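PDB 4TZM: protein HTP-2 from Caenorhabditis elegans, which is a HORMA domain protein of the meiotic chromosome axis that binds a closure motif of its partner HTP-3, probably helping to assemble the axis. Local coordinates for residues K128-A139 against D150-L159. Sequence-based numbering, arbitrary orientation.
Sequences KFIYFENGGVVA and DPHFAELAQL
A short helix laid over one face of the HORMA-domain β-sheet shows how a single branched side chain can organise a helix-on-sheet contact: I130, on the strand 128-133, meets F153, L156 and A157 of the helix 153-158. The two axes come within 9.6 Å at an angle of 42°. I130 CD1 lies 3.7 Å from L156 CB, while CG1 and CG2 run past the CD2–CE2 side of the F153 ring. With CG1 anti to its carbonyl carbon (chi1 -57°) and the chain then extended, CD1 reaches up to the helix backbone at A157 N. Cutting I130 back to an alanine would remove CG1, CG2 and CD1, and is likely to leave a gap between the strand and L156 and the F153 ring without its neighbour on the CD2–CE2 side. Beyond the hairpin turn, A139 CB meets A157 CB at 4.0 Å.

At one end, the H152 ring receives the aliphatic part of K128, where K128 CD lies 3.5 Å from H152 CE1; H243 stacks on the same imidazole. A water joins H152 NE2, 2.7 Å away in the ring plane, to F129 O, whereas ND1 is buried and has no partner in the model. K128 NZ stays 4.4 Å from D150 OD1, too far for a salt bridge. At the other end, the F132 ring turns its edge to the carbonyl oxygens of L156 and A157, F132 CE2 lying 3.2 Å from A157 O, and R236 makes a cation-pi contact with that ring. In the hairpin itself, V137 N and V138 N approach E133 O from opposite faces of its carbonyl plane, forming a classic β-bulge beside a type I' turn. The result is a bulged β-hairpin with the apolar face of a short helix packed across its strands.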
# COMPACT_ATOMS: atom_id res chain seq x y z
N LYS A 128 4.41 3.85 3.79
CA LYS A 128 4.89 5.23 3.89
C LYS A 128 5.43 5.71 2.55
O LYS A 128 6.06 4.95 1.82
CB LYS A 128 5.97 5.35 4.96
CG LYS A 128 5.49 5.00 6.36
CD LYS A 128 6.65 4.95 7.35
CE LYS A 128 6.17 4.62 8.75
NZ LYS A 128 7.28 4.57 9.74
N PHE A 129 5.18 6.97 2.23
CA PHE A 129 5.46 7.48 0.90
C PHE A 129 6.56 8.54 0.86
O PHE A 129 6.83 9.22 1.85
CB PHE A 129 4.17 8.02 0.27
CG PHE A 129 3.15 6.96 -0.01
CD1 PHE A 129 2.23 6.58 0.95
CD2 PHE A 129 3.11 6.32 -1.25
CE1 PHE A 129 1.29 5.59 0.69
CE2 PHE A 129 2.18 5.33 -1.52
CZ PHE A 129 1.27 4.97 -0.54
N ILE A 130 7.22 8.64 -0.29
CA ILE A 130 8.19 9.69 -0.57
C ILE A 130 7.86 10.27 -1.93
O ILE A 130 7.60 9.54 -2.88
CB ILE A 130 9.64 9.17 -0.56
CG1 ILE A 130 9.98 8.51 0.77
CG2 ILE A 130 10.62 10.31 -0.86
CD1 ILE A 130 11.33 7.84 0.79
N TYR A 131 7.86 11.60 -2.02
CA TYR A 131 7.55 12.27 -3.26
C TYR A 131 8.82 12.85 -3.86
O TYR A 131 9.68 13.36 -3.14
CB TYR A 131 6.49 13.34 -3.03
CG TYR A 131 5.19 12.75 -2.53
CD1 TYR A 131 4.26 12.23 -3.42
CD2 TYR A 131 4.90 12.68 -1.17
CE1 TYR A 131 3.08 11.67 -2.97
CE2 TYR A 131 3.72 12.12 -0.72
CZ TYR A 131 2.81 11.62 -1.63
OH TYR A 131 1.63 11.06 -1.19
N PHE A 132 8.98 12.73 -5.18
CA PHE A 132 10.17 13.25 -5.84
C PHE A 132 9.82 14.38 -6.80
O PHE A 132 8.70 14.47 -7.30
CB PHE A 132 10.90 12.14 -6.60
CG PHE A 132 11.50 11.09 -5.71
CD1 PHE A 132 10.73 10.02 -5.27
CD2 PHE A 132 12.83 11.15 -5.33
CE1 PHE A 132 11.27 9.04 -4.45
CE2 PHE A 132 13.38 10.17 -4.51
CZ PHE A 132 12.60 9.12 -4.07
N GLU A 133 10.81 15.22 -7.05
CA GLU A 133 10.68 16.34 -7.96
C GLU A 133 11.87 16.34 -8.91
O GLU A 133 12.76 15.50 -8.78
CB GLU A 133 10.62 17.65 -7.18
CG GLU A 133 11.90 17.95 -6.41
CD GLU A 133 11.66 18.82 -5.20
OE1 GLU A 133 10.52 19.28 -5.01
OE2 GLU A 133 12.62 19.03 -4.42
N ASN A 134 11.89 17.29 -9.85
CA ASN A 134 12.99 17.42 -10.79
C ASN A 134 13.28 16.11 -11.52
O ASN A 134 14.28 15.45 -11.26
CB ASN A 134 14.24 17.92 -10.07
CG ASN A 134 15.33 18.38 -11.02
OD1 ASN A 134 15.10 18.52 -12.22
ND2 ASN A 134 16.51 18.63 -10.48
N GLY A 135 12.37 15.73 -12.42
CA GLY A 135 12.51 14.50 -13.18
C GLY A 135 12.35 13.25 -12.34
O GLY A 135 12.76 12.16 -12.75
N GLY A 136 11.76 13.39 -11.16
CA GLY A 136 11.56 12.27 -10.25
C GLY A 136 12.84 11.78 -9.60
O GLY A 136 12.95 10.62 -9.22
N VAL A 137 13.81 12.68 -9.45
CA VAL A 137 15.13 12.33 -8.92
C VAL A 137 15.35 12.80 -7.48
O VAL A 137 15.88 12.06 -6.64
CB VAL A 137 16.25 12.92 -9.81
CG1 VAL A 137 17.62 12.72 -9.16
CG2 VAL A 137 16.21 12.31 -11.20
N VAL A 138 14.93 14.03 -7.19
CA VAL A 138 15.19 14.65 -5.89
C VAL A 138 13.99 14.55 -4.94
O VAL A 138 12.89 15.00 -5.27
CB VAL A 138 15.57 16.14 -6.05
CG1 VAL A 138 15.90 16.76 -4.70
CG2 VAL A 138 16.74 16.30 -7.02
N ALA A 139 14.21 13.96 -3.77
CA ALA A 139 13.15 13.79 -2.78
C ALA A 139 12.76 15.10 -2.10
O ALA A 139 13.62 15.91 -1.76
CB ALA A 139 13.59 12.77 -1.73
N ASP A 150 12.58 8.92 10.12
CA ASP A 150 12.25 7.51 9.89
C ASP A 150 13.43 6.76 9.25
O ASP A 150 14.09 7.29 8.35
CB ASP A 150 11.01 7.40 8.99
CG ASP A 150 9.81 8.12 9.57
OD1 ASP A 150 9.63 8.08 10.81
OD2 ASP A 150 9.05 8.72 8.79
N PRO A 151 13.68 5.53 9.71
CA PRO A 151 14.86 4.74 9.32
C PRO A 151 14.94 4.43 7.83
O PRO A 151 16.04 4.30 7.28
CB PRO A 151 14.70 3.45 10.13
CG PRO A 151 13.24 3.35 10.39
CD PRO A 151 12.78 4.76 10.59
N HIS A 152 13.79 4.32 7.17
CA HIS A 152 13.73 3.92 5.77
C HIS A 152 14.10 5.06 4.82
O HIS A 152 14.61 4.82 3.73
CB HIS A 152 12.34 3.41 5.42
CG HIS A 152 11.29 4.48 5.39
ND1 HIS A 152 10.69 4.97 6.53
CD2 HIS A 152 10.75 5.17 4.35
CE1 HIS A 152 9.82 5.91 6.20
NE2 HIS A 152 9.84 6.05 4.89
N PHE A 153 13.82 6.29 5.24
CA PHE A 153 13.87 7.45 4.36
C PHE A 153 15.22 7.63 3.67
O PHE A 153 15.28 7.71 2.44
CB PHE A 153 13.51 8.73 5.13
CG PHE A 153 13.38 9.95 4.26
CD1 PHE A 153 14.47 10.78 4.03
CD2 PHE A 153 12.16 10.29 3.69
CE1 PHE A 153 14.36 11.91 3.23
CE2 PHE A 153 12.04 11.42 2.89
CZ PHE A 153 13.14 12.23 2.66
N ALA A 154 16.29 7.69 4.46
CA ALA A 154 17.63 7.93 3.93
C ALA A 154 17.98 7.02 2.76
O ALA A 154 18.50 7.47 1.74
CB ALA A 154 18.67 7.79 5.04
N GLU A 155 17.68 5.73 2.90
CA GLU A 155 17.97 4.78 1.83
C GLU A 155 17.00 4.94 0.65
O GLU A 155 17.43 5.13 -0.48
CB GLU A 155 17.91 3.35 2.36
CG GLU A 155 18.22 2.29 1.32
CD GLU A 155 18.20 0.88 1.89
OE1 GLU A 155 17.81 0.73 3.07
OE2 GLU A 155 18.56 -0.06 1.15
N LEU A 156 15.71 4.88 0.94
CA LEU A 156 14.68 4.92 -0.10
C LEU A 156 14.70 6.22 -0.91
O LEU A 156 14.34 6.23 -2.09
CB LEU A 156 13.29 4.72 0.51
CG LEU A 156 12.19 4.35 -0.48
CD1 LEU A 156 12.57 3.08 -1.23
CD2 LEU A 156 10.84 4.18 0.21
N ALA A 157 15.10 7.32 -0.27
CA ALA A 157 15.18 8.61 -0.95
C ALA A 157 16.27 8.59 -2.02
O ALA A 157 16.12 9.20 -3.08
CB ALA A 157 15.44 9.72 0.05
N GLN A 158 17.36 7.89 -1.73
CA GLN A 158 18.48 7.76 -2.66
C GLN A 158 18.18 6.77 -3.78
O GLN A 158 18.85 6.76 -4.81
CB GLN A 158 19.75 7.33 -1.92
CG GLN A 158 20.33 8.36 -0.96
CD GLN A 158 21.66 7.92 -0.36
OE1 GLN A 158 21.83 6.75 0.01
NE2 GLN A 158 22.61 8.84 -0.27
N LEU A 159 17.17 5.92 -3.57
CA LEU A 159 16.85 4.86 -4.53
C LEU A 159 16.36 5.41 -5.88
O LEU A 159 15.43 6.20 -5.94
CB LEU A 159 15.80 3.92 -3.95
CG LEU A 159 15.48 2.75 -4.88
CD1 LEU A 159 16.76 1.99 -5.23
CD2 LEU A 159 14.46 1.83 -4.26
O HOH W 1 8.45 8.29 4.30